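Local coordinates for conserved hypothetical protein, putative anti-sigma factor (Parabacteroides distasonis, PDB 4M0N) that probably serves as a membrane-associated FecR-family anti-sigma factor, this chain being the part that carries the FecR and FecR C-terminal domains, at residues A[39-50]-A[62-73]; A[123-132]-A[142-152]. The protein carries 1 engineered substitution. All coordinates share one frame; numbering follows the deposited sequence. Where two conformers were deposited one is given.

Contact 1: residues A[39-50]-A[62-73]; sequences TVVHLNAGTVMR and VEMEGEAFFNVM. With MG (magnesium ion), chain B.
Val62 turns toward strand 48-50, its CG2 methyl 4.2 Å from Met49 SD. Glu63 points to the face it shares with Arg50, where its OE1 takes Arg50 NH1 at 2.9 Å in a salt bridge. Arg50 NH1 comes to this oxygen on the anti side, somewhat out of the carboxylate plane, with guanidinium and carboxylate 78° apart; Arg50 NE turns to Glu22 for a second carboxylate. Met64, flexible enough to bend twice, lays its sulfur against the Thr47 methyl. Both oxygens of Glu65 accept from waters in the shell of the magnesium ion, which the protein itself touches through Gly46 O at 2.1 Å; Glu65 OE2 also receives Gln102 N. Gly66 turns the corner between the sheets with a positive phi, and a beta carbon there would clash with Thr47 OG1. That hydroxyl accepts Glu67 N at 2.9 Å. Glu67 OE1 is gripped by Asn44 ND2, also at 2.9 Å, from above the carboxylate plane, while Asn97 holds OE2. Ala68 is small enough to let Val41 CG1 come within 3.8 Å of its CB. Phe69 exchanges two backbone bonds with His42, and one water joins Phe69 O to His42 ND1. CG of Phe70 lies beside the backbone N (chi1 -63°), which brings one ring face against Val41 CG1, 4.1 Å from the ring centroid; Met49 SD approaches obliquely in a Met-aromatic contact. Asn71 pairs with Val40 through the backbone, and Met73 N ends the run on Thr39 OG1, which Asp37 also engages. Apolar side chains thus fill the inside of this FecR-domain beta sandwich, whereas Glu67 ties the corner with Asn44, and Glu65 grips two of the five waters that, with Gly46 O, coordinate the magnesium.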
loop_
_atom_site.group_PDB
_atom_site.type_symbol
_atom_site.label_atom_id
_atom_site.label_comp_id
_atom_site.label_asym_id
_atom_site.label_seq_id
_atom_site.Cartn_x
_atom_site.Cartn_y
_atom_site.Cartn_z
ATOM N N THR A 39 6.314 8.794 16.652
ATOM C CA THR A 39 6.064 7.831 15.608
ATOM C C THR A 39 6.460 8.404 14.251
ATOM O O THR A 39 6.112 9.534 13.932
ATOM C CB THR A 39 4.571 7.434 15.613
ATOM O OG1 THR A 39 4.298 6.643 16.780
ATOM C CG2 THR A 39 4.189 6.671 14.318
ATOM N N VAL A 40 7.167 7.623 13.448
ATOM C CA VAL A 40 7.580 8.041 12.126
ATOM C C VAL A 40 6.627 7.393 11.138
ATOM O O VAL A 40 6.353 6.185 11.225
ATOM C CB VAL A 40 9.006 7.566 11.805
ATOM C CG1 VAL A 40 9.384 7.913 10.366
ATOM C CG2 VAL A 40 9.966 8.252 12.745
ATOM N N VAL A 41 6.097 8.198 10.243
ATOM C CA VAL A 41 5.232 7.701 9.213
ATOM C C VAL A 41 5.813 8.070 7.846
ATOM O O VAL A 41 6.125 9.252 7.596
ATOM C CB VAL A 41 3.814 8.326 9.289
ATOM C CG1 VAL A 41 2.899 7.635 8.297
ATOM C CG2 VAL A 41 3.251 8.274 10.734
ATOM N N HIS A 42 5.982 7.078 6.996
ATOM C CA HIS A 42 6.348 7.292 5.585
ATOM C C HIS A 42 5.085 7.126 4.764
ATOM O O HIS A 42 4.402 6.091 4.880
ATOM C CB HIS A 42 7.317 6.236 5.129
ATOM C CG HIS A 42 8.693 6.373 5.683
ATOM N ND1 HIS A 42 9.017 6.015 6.975
ATOM C CD2 HIS A 42 9.849 6.752 5.094
ATOM C CE1 HIS A 42 10.311 6.211 7.172
ATOM N NE2 HIS A 42 10.841 6.644 6.043
ATOM N N LEU A 43 4.768 8.135 3.937
ATOM C CA LEU A 43 3.548 8.135 3.143
ATOM C C LEU A 43 3.889 7.968 1.680
ATOM O O LEU A 43 4.721 8.699 1.149
ATOM C CB LEU A 43 2.793 9.440 3.338
ATOM C CG LEU A 43 2.247 9.682 4.732
ATOM C CD1 LEU A 43 3.277 10.355 5.618
ATOM C CD2 LEU A 43 1.004 10.543 4.580
ATOM N N ASN A 44 3.244 7.003 1.026
ATOM C CA ASN A 44 3.487 6.723 -0.382
ATOM C C ASN A 44 2.634 7.658 -1.237
ATOM O O ASN A 44 1.713 8.310 -0.743
ATOM C CB ASN A 44 3.178 5.278 -0.680
ATOM C CG ASN A 44 3.879 4.766 -1.936
ATOM O OD1 ASN A 44 4.657 5.505 -2.572
ATOM N ND2 ASN A 44 3.610 3.513 -2.293
ATOM N N ALA A 45 2.972 7.720 -2.514
ATOM C CA ALA A 45 2.284 8.509 -3.511
ATOM C C ALA A 45 0.776 8.318 -3.448
ATOM O O ALA A 45 0.289 7.186 -3.406
ATOM C CB ALA A 45 2.773 8.065 -4.909
ATOM N N GLY A 46 0.034 9.420 -3.412
ATOM C CA GLY A 46 -1.424 9.323 -3.514
ATOM C C GLY A 46 -2.162 9.209 -2.210
ATOM O O GLY A 46 -3.383 8.923 -2.187
ATOM N N THR A 47 -1.427 9.367 -1.120
ATOM C CA THR A 47 -1.948 9.127 0.224
ATOM C C THR A 47 -2.306 10.385 0.964
ATOM O O THR A 47 -1.657 11.415 0.808
ATOM C CB THR A 47 -0.893 8.372 1.020
ATOM O OG1 THR A 47 -0.587 7.180 0.302
ATOM C CG2 THR A 47 -1.329 8.071 2.415
ATOM N N VAL A 48 -3.329 10.259 1.800
ATOM C CA VAL A 48 -3.761 11.315 2.716
ATOM C C VAL A 48 -3.770 10.776 4.120
ATOM O O VAL A 48 -4.229 9.636 4.338
ATOM C CB VAL A 48 -5.196 11.767 2.442
ATOM C CG1 VAL A 48 -5.513 13.004 3.278
ATOM C CG2 VAL A 48 -5.413 12.015 0.970
ATOM N N MET A 49 -3.260 11.578 5.057
ATOM C CA MET A 49 -3.307 11.260 6.456
ATOM C C MET A 49 -3.714 12.497 7.280
ATOM O O MET A 49 -3.238 13.620 7.036
ATOM C CB MET A 49 -1.974 10.659 6.952
ATOM C CG MET A 49 -1.991 10.334 8.438
ATOM S SD MET A 49 -0.499 9.506 9.026
ATOM C CE MET A 49 0.692 10.821 8.941
ATOM N N ARG A 50 -4.580 12.257 8.260
ATOM C CA ARG A 50 -5.130 13.273 9.152
ATOM C C ARG A 50 -4.721 12.890 10.560
ATOM O O ARG A 50 -4.900 11.734 10.972
ATOM C CB ARG A 50 -6.670 13.207 8.982
ATOM C CG ARG A 50 -7.548 14.379 9.277
ATOM C CD ARG A 50 -8.970 13.981 8.824
ATOM N NE ARG A 50 -9.020 13.875 7.360
ATOM C CZ ARG A 50 -9.245 12.791 6.613
ATOM N NH1 ARG A 50 -9.499 11.595 7.131
ATOM N NH2 ARG A 50 -9.207 12.929 5.288
ATOM N N VAL A 62 -4.877 8.221 14.236
ATOM C CA VAL A 62 -4.715 8.874 12.949
ATOM C C VAL A 62 -5.674 8.210 11.946
ATOM O O VAL A 62 -6.132 7.064 12.155
ATOM C CB VAL A 62 -3.257 8.919 12.469
ATOM C CG1 VAL A 62 -2.348 9.516 13.550
ATOM C CG2 VAL A 62 -2.756 7.551 12.029
ATOM N N GLU A 63 -6.050 8.972 10.925
ATOM C CA GLU A 63 -6.900 8.476 9.843
ATOM C C GLU A 63 -6.101 8.534 8.577
ATOM O O GLU A 63 -5.370 9.497 8.340
ATOM C CB GLU A 63 -8.184 9.304 9.679
ATOM C CG GLU A 63 -9.196 9.118 10.801
ATOM C CD GLU A 63 -10.440 9.982 10.617
ATOM O OE1 GLU A 63 -10.418 10.907 9.796
ATOM O OE2 GLU A 63 -11.426 9.742 11.326
ATOM N N MET A 64 -6.195 7.490 7.759
ATOM C CA MET A 64 -5.413 7.445 6.572
ATOM C C MET A 64 -6.153 6.757 5.448
ATOM O O MET A 64 -6.907 5.811 5.670
ATOM C CB MET A 64 -4.097 6.713 6.877
ATOM C CG MET A 64 -3.093 6.793 5.756
ATOM S SD MET A 64 -3.134 5.457 4.548
ATOM C CE MET A 64 -2.668 4.091 5.619
ATOM N N GLU A 65 -5.954 7.260 4.242
ATOM C CA GLU A 65 -6.372 6.623 3.024
ATOM C C GLU A 65 -5.219 6.686 2.040
ATOM O O GLU A 65 -4.645 7.773 1.799
ATOM C CB GLU A 65 -7.626 7.323 2.484
ATOM C CG GLU A 65 -8.192 6.724 1.220
ATOM C CD GLU A 65 -7.506 7.263 -0.011
ATOM O OE1 GLU A 65 -7.451 8.520 -0.196
ATOM O OE2 GLU A 65 -7.040 6.445 -0.798
ATOM N N GLY A 66 -4.819 5.522 1.534
ATOM C CA GLY A 66 -3.613 5.386 0.709
ATOM C C GLY A 66 -2.705 4.366 1.340
ATOM O O GLY A 66 -3.187 3.421 1.970
ATOM N N GLU A 67 -1.395 4.581 1.244
ATOM C CA GLU A 67 -0.420 3.645 1.797
ATOM C C GLU A 67 0.600 4.348 2.634
ATOM O O GLU A 67 1.145 5.382 2.224
ATOM C CB GLU A 67 0.264 2.865 0.657
ATOM C CG GLU A 67 1.355 1.934 1.215
ATOM C CD GLU A 67 1.923 1.020 0.163
ATOM O OE1 GLU A 67 2.053 1.435 -1.040
ATOM O OE2 GLU A 67 2.228 -0.154 0.508
ATOM N N ALA A 68 0.833 3.829 3.848
ATOM C CA ALA A 68 1.824 4.405 4.740
ATOM C C ALA A 68 2.478 3.316 5.547
ATOM O O ALA A 68 1.849 2.314 5.876
ATOM C CB ALA A 68 1.161 5.405 5.685
ATOM N N PHE A 69 3.745 3.556 5.864
ATOM C CA PHE A 69 4.507 2.687 6.768
ATOM C C PHE A 69 4.660 3.458 8.073
ATOM O O PHE A 69 5.219 4.576 8.092
ATOM C CB PHE A 69 5.856 2.359 6.168
ATOM C CG PHE A 69 6.664 1.445 7.029
ATOM C CD1 PHE A 69 6.292 0.124 7.164
ATOM C CD2 PHE A 69 7.718 1.929 7.741
ATOM C CE1 PHE A 69 7.014 -0.734 7.992
ATOM C CE2 PHE A 69 8.446 1.078 8.571
ATOM C CZ PHE A 69 8.085 -0.229 8.691
ATOM N N PHE A 70 4.213 2.831 9.154
ATOM C CA PHE A 70 4.266 3.365 10.494
ATOM C C PHE A 70 5.331 2.666 11.344
ATOM O O PHE A 70 5.366 1.438 11.400
ATOM C CB PHE A 70 2.917 3.141 11.164
ATOM C CG PHE A 70 1.798 3.861 10.505
ATOM C CD1 PHE A 70 1.177 3.307 9.406
ATOM C CD2 PHE A 70 1.372 5.087 10.988
ATOM C CE1 PHE A 70 0.161 3.989 8.776
ATOM C CE2 PHE A 70 0.367 5.782 10.371
ATOM C CZ PHE A 70 -0.237 5.226 9.254
ATOM N N ASN A 71 6.194 3.443 11.985
ATOM C CA ASN A 71 7.073 2.889 12.999
ATOM C C ASN A 71 6.641 3.531 14.301
ATOM O O ASN A 71 7.055 4.643 14.627
ATOM C CB ASN A 71 8.526 3.176 12.673
ATOM C CG ASN A 71 9.482 2.497 13.632
ATOM O OD1 ASN A 71 9.100 2.059 14.686
ATOM N ND2 ASN A 71 10.746 2.452 13.267
ATOM N N VAL A 72 5.756 2.829 15.012
ATOM C CA VAL A 72 5.103 3.373 16.182
ATOM C C VAL A 72 5.916 3.258 17.457
ATOM O O VAL A 72 6.282 2.176 17.865
ATOM C CB VAL A 72 3.707 2.739 16.404
ATOM C CG1 VAL A 72 3.079 3.273 17.699
ATOM C CG2 VAL A 72 2.817 3.050 15.219
ATOM N N MET A 73 6.166 4.420 18.065
ATOM C CA MET A 73 6.788 4.522 19.372
ATOM C C MET A 73 5.975 3.804 20.447
ATOM O O MET A 73 4.784 4.027 20.587
ATOM C CB MET A 73 6.937 6.000 19.715
ATOM C CG MET A 73 8.186 6.641 19.133
ATOM S SD MET A 73 9.705 6.206 20.033
ATOM C CE MET A 73 9.126 6.143 21.700
HETATM MG MG MG B . -5.022 9.017 -3.449
HETATM O O HOH W 1 8.019 4.963 9.187
HETATM O O HOH W 2 -5.962 9.963 -1.950
HETATM O O HOH W 3 -5.836 7.216 -2.966
HETATM O O HOH W 4 -4.294 10.894 -4.216
HETATM O O HOH W 5 -6.703 9.291 -4.803
HETATM O O HOH W 6 -4.026 8.096 -4.978
#

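Contact 2: residues A[123-132]-A[142-152]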
loop_
_atom_site.group_PDB
_atom_site.type_symbol
_atom_site.label_atom_id
_atom_site.label_comp_id
_atom_site.label_asym_id
_atom_site.label_seq_id
_atom_site.Cartn_x
_atom_site.Cartn_y
_atom_site.Cartn_z
ATOM N N SER A 123 -14.454 -9.182 12.065
ATOM C CA SER A 123 -13.199 -9.937 12.160
ATOM C C SER A 123 -12.190 -9.168 12.984
ATOM O O SER A 123 -11.988 -7.980 12.733
ATOM C CB SER A 123 -12.590 -10.125 10.764
ATOM O OG SER A 123 -11.277 -10.683 10.837
ATOM N N VAL A 124 -11.538 -9.835 13.945
ATOM C CA VAL A 124 -10.398 -9.263 14.638
ATOM C C VAL A 124 -9.247 -10.263 14.536
ATOM O O VAL A 124 -9.423 -11.432 14.853
ATOM C CB VAL A 124 -10.750 -8.976 16.113
ATOM C CG1 VAL A 124 -9.513 -8.562 16.903
ATOM C CG2 VAL A 124 -11.840 -7.916 16.180
ATOM N N MET A 125 -8.079 -9.794 14.117
ATOM C CA MET A 125 -6.947 -10.669 13.895
ATOM C C MET A 125 -5.681 -10.042 14.424
ATOM O O MET A 125 -5.454 -8.867 14.244
ATOM C CB MET A 125 -6.813 -10.938 12.403
ATOM C CG MET A 125 -8.095 -11.505 11.796
ATOM S SD MET A 125 -7.983 -11.983 10.048
ATOM C CE MET A 125 -7.192 -13.563 10.269
ATOM N N ARG A 126 -4.845 -10.858 15.051
ATOM C CA ARG A 126 -3.567 -10.369 15.508
ATOM C C ARG A 126 -2.502 -10.898 14.559
ATOM O O ARG A 126 -2.553 -12.053 14.112
ATOM C CB ARG A 126 -3.326 -10.766 16.956
ATOM C CG ARG A 126 -4.274 -10.038 17.897
ATOM C CD ARG A 126 -3.868 -10.103 19.358
ATOM N NE ARG A 126 -3.977 -11.456 19.901
ATOM C CZ ARG A 126 -4.238 -11.757 21.171
ATOM N NH1 ARG A 126 -4.449 -10.802 22.073
ATOM N NH2 ARG A 126 -4.310 -13.033 21.538
ATOM N N LEU A 127 -1.532 -10.047 14.266
ATOM C CA LEU A 127 -0.498 -10.345 13.275
ATOM C C LEU A 127 0.860 -10.149 13.896
ATOM O O LEU A 127 1.044 -9.276 14.737
ATOM C CB LEU A 127 -0.604 -9.396 12.111
ATOM C CG LEU A 127 -1.863 -9.530 11.253
ATOM C CD1 LEU A 127 -1.794 -8.402 10.246
ATOM C CD2 LEU A 127 -1.959 -10.894 10.596
ATOM N N LEU A 128 1.794 -10.991 13.462
ATOM C CA LEU A 128 3.173 -10.925 13.864
ATOM C C LEU A 128 4.054 -10.587 12.656
ATOM O O LEU A 128 3.569 -10.504 11.533
ATOM C CB LEU A 128 3.572 -12.311 14.391
ATOM C CG LEU A 128 2.849 -12.807 15.636
ATOM C CD1 LEU A 128 3.238 -14.277 15.857
ATOM C CD2 LEU A 128 3.292 -11.929 16.783
ATOM N N PRO A 129 5.373 -10.403 12.896
ATOM C CA PRO A 129 6.235 -10.025 11.780
ATOM C C PRO A 129 6.182 -10.984 10.612
ATOM O O PRO A 129 6.139 -12.195 10.770
ATOM C CB PRO A 129 7.621 -9.964 12.429
ATOM C CG PRO A 129 7.319 -9.508 13.835
ATOM C CD PRO A 129 6.090 -10.308 14.178
ATOM N N ASN A 130 6.126 -10.401 9.427
ATOM C CA ASN A 130 6.036 -11.134 8.172
ATOM C C ASN A 130 4.755 -11.957 8.009
ATOM O O ASN A 130 4.723 -12.954 7.308
ATOM C CB ASN A 130 7.298 -11.910 7.906
ATOM C CG ASN A 130 8.525 -11.014 7.962
ATOM O OD1 ASN A 130 8.509 -9.912 7.413
ATOM N ND2 ASN A 130 9.498 -11.402 8.735
ATOM N N GLU A 131 3.714 -11.517 8.713
ATOM C CA GLU A 131 2.343 -11.895 8.444
ATOM C C GLU A 131 1.610 -10.695 7.859
ATOM O O GLU A 131 2.004 -9.544 8.043
ATOM C CB GLU A 131 1.661 -12.353 9.740
ATOM C CG GLU A 131 2.336 -13.554 10.368
ATOM C CD GLU A 131 1.494 -14.158 11.498
ATOM O OE1 GLU A 131 0.903 -13.364 12.279
ATOM O OE2 GLU A 131 1.423 -15.409 11.580
ATOM N N GLN A 132 0.553 -10.988 7.126
ATOM C CA GLN A 132 -0.178 -9.993 6.408
ATOM C C GLN A 132 -1.638 -10.372 6.383
ATOM O O GLN A 132 -1.961 -11.541 6.385
ATOM C CB GLN A 132 0.375 -10.004 4.968
ATOM C CG GLN A 132 -0.296 -9.192 3.921
ATOM C CD GLN A 132 0.418 -9.346 2.599
ATOM O OE1 GLN A 132 0.320 -10.382 1.900
ATOM N NE2 GLN A 132 1.138 -8.322 2.251
ATOM N N ILE A 142 -11.235 -12.048 3.073
ATOM C CA ILE A 142 -10.197 -11.666 3.976
ATOM C C ILE A 142 -9.212 -12.841 4.010
ATOM O O ILE A 142 -9.618 -13.974 4.278
ATOM C CB ILE A 142 -10.734 -11.444 5.414
ATOM C CG1 ILE A 142 -11.861 -10.389 5.450
ATOM C CG2 ILE A 142 -9.601 -11.011 6.323
ATOM C CD1 ILE A 142 -12.610 -10.319 6.772
ATOM N N LEU A 143 -7.947 -12.548 3.754
ATOM C CA LEU A 143 -6.889 -13.574 3.742
ATOM C C LEU A 143 -5.781 -13.195 4.675
ATOM O O LEU A 143 -5.170 -12.133 4.524
ATOM C CB LEU A 143 -6.319 -13.717 2.314
ATOM C CG LEU A 143 -5.137 -14.665 2.163
ATOM C CD1 LEU A 143 -5.539 -16.038 2.634
ATOM C CD2 LEU A 143 -4.611 -14.667 0.705
ATOM N N LYS A 144 -5.478 -14.068 5.636
ATOM C CA LYS A 144 -4.273 -13.931 6.419
ATOM C C LYS A 144 -3.243 -14.910 5.895
ATOM O O LYS A 144 -3.547 -16.060 5.656
ATOM C CB LYS A 144 -4.565 -14.237 7.893
ATOM C CG LYS A 144 -3.375 -14.073 8.835
ATOM C CD LYS A 144 -2.794 -15.393 9.246
ATOM C CE LYS A 144 -1.449 -15.255 9.932
ATOM N NZ LYS A 144 -0.871 -16.631 10.066
ATOM N N LYS A 145 -2.015 -14.427 5.747
ATOM C CA LYS A 145 -0.958 -15.192 5.136
ATOM C C LYS A 145 0.409 -14.676 5.541
ATOM O O LYS A 145 0.516 -13.662 6.209
ATOM C CB LYS A 145 -1.061 -15.143 3.612
ATOM C CG LYS A 145 -0.887 -13.756 3.010
ATOM C CD LYS A 145 -0.908 -13.787 1.486
ATOM C CE LYS A 145 0.192 -14.627 0.842
ATOM N NZ LYS A 145 0.262 -14.256 -0.589
ATOM N N ASN A 146 1.457 -15.381 5.111
ATOM C CA ASN A 146 2.809 -14.900 5.312
ATOM C C ASN A 146 3.243 -14.069 4.140
ATOM O O ASN A 146 2.907 -14.362 2.983
ATOM C CB ASN A 146 3.790 -16.074 5.489
ATOM C CG ASN A 146 3.520 -16.887 6.731
ATOM O OD1 ASN A 146 3.201 -16.351 7.786
ATOM N ND2 ASN A 146 3.714 -18.194 6.626
ATOM N N GLU A 147 4.017 -13.037 4.413
ATOM C CA GLU A 147 4.618 -12.252 3.334
ATOM C C GLU A 147 5.805 -11.539 3.936
ATOM O O GLU A 147 5.782 -11.129 5.100
ATOM C CB GLU A 147 3.614 -11.247 2.744
ATOM C CG GLU A 147 4.151 -10.420 1.577
ATOM C CD GLU A 147 4.622 -11.285 0.431
ATOM O OE1 GLU A 147 3.808 -11.603 -0.448
ATOM O OE2 GLU A 147 5.824 -11.628 0.399
ATOM N N ASP A 148 6.834 -11.369 3.124
ATOM C CA ASP A 148 8.054 -10.668 3.518
ATOM C C ASP A 148 7.824 -9.176 3.586
ATOM O O ASP A 148 7.722 -8.496 2.554
ATOM C CB ASP A 148 9.146 -11.019 2.489
ATOM C CG ASP A 148 10.492 -10.457 2.835
ATOM O OD1 ASP A 148 10.573 -9.452 3.531
ATOM O OD2 ASP A 148 11.509 -11.044 2.400
ATOM N N ALA A 149 7.703 -8.639 4.807
ATOM C CA ALA A 149 7.373 -7.238 4.991
ATOM C C ALA A 149 8.501 -6.312 4.529
ATOM O O ALA A 149 8.236 -5.161 4.216
ATOM C CB ALA A 149 7.031 -6.953 6.461
ATOM N N GLN A 150 9.746 -6.808 4.506
ATOM C CA GLN A 150 10.854 -6.007 3.967
ATOM C C GLN A 150 10.613 -5.749 2.470
ATOM O O GLN A 150 10.908 -4.645 1.961
ATOM C CB GLN A 150 12.190 -6.699 4.232
ATOM C CG GLN A 150 13.385 -5.907 3.772
ATOM C CD GLN A 150 14.679 -6.488 4.271
ATOM O OE1 GLN A 150 14.748 -7.655 4.610
ATOM N NE2 GLN A 150 15.718 -5.667 4.314
ATOM N N LYS A 151 10.047 -6.721 1.764
ATOM C CA LYS A 151 9.749 -6.560 0.343
ATOM C C LYS A 151 8.482 -5.739 0.138
ATOM O O LYS A 151 8.395 -4.898 -0.791
ATOM C CB LYS A 151 9.655 -7.919 -0.328
ATOM C CG LYS A 151 10.991 -8.658 -0.357
ATOM C CD LYS A 151 10.863 -9.975 -1.102
ATOM C CE LYS A 151 12.137 -10.818 -1.112
ATOM N NZ LYS A 151 13.391 -10.084 -1.423
ATOM N N VAL A 152 7.502 -5.948 1.015
ATOM C CA VAL A 152 6.244 -5.182 0.972
ATOM C C VAL A 152 6.547 -3.693 1.021
ATOM O O VAL A 152 5.886 -2.902 0.322
ATOM C CB VAL A 152 5.292 -5.578 2.131
ATOM C CG1 VAL A 152 4.076 -4.629 2.228
ATOM C CG2 VAL A 152 4.775 -6.989 1.943
HETATM O O HOH W 7 4.104 -8.965 5.983
HETATM O O HOH W 8 1.125 -11.192 -0.436
#
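Lys144 NZ reaches Glu131 OE2 at 3.0 Å, a salt bridge met from well above the carboxylate plane. The other oxygen, Glu131 OE1, accepts Leu128 N at 2.8 Å, so one carboxylate ties the type II turn 128-131 to the neighbouring strand. With an alanine in place of Glu131, the Lys144 ammonium would probably lose its mate and Leu128 N its side-chain acceptor. Asparagine suits Asn130, which takes a positive phi of 64° in that turn: its OD1 receives Ala149 N at 3.0 Å and its backbone O receives Glu147 N. Gln132 and Lys145 form an antiparallel hydrogen-bonded pair. Gln132 is extended, CG anti to the backbone N (chi1 173°), which carries its amide alongside Glu147, OE1 3.5 Å from Glu147 CB, to a water shared with Lys145 NZ and Glu147 OE1; Ser110 takes Gln132 NE2 and Tyr161 meets Glu147 OE2. In the apolar patch of Met125, Ile142, Leu127 and the aliphatic part of Lys144, Met125 CE lies 3.6 Å from Lys144 CB. Strand 142-146, outermost in the antiparallel sheet and hairpin partner of 131-136, leads through Glu147 to Asp148, the N-cap of helix 149-152; strand 123-127 edges the other sheet.

In the fold
Both contacts bridge the same two sheets of the FecR domain, at different depths. Contact 1 is buried and lies toward the early strands: in each of its segments the chain passes from one sheet to the other, and 40-43 with 67-72 and 48-51 with 60-65 are neighbours within their sheets. Contact 2, about 18 Å away between centres, is a surface contact at the far margin, where 123-127 and 142-146 are the outermost strands. Both have a salt bridge, a side-chain amide bond and bridging water, but in contact 1 these flank many backbone pairs and a buried apolar and aromatic core, while in contact 2 they carry most of the contact.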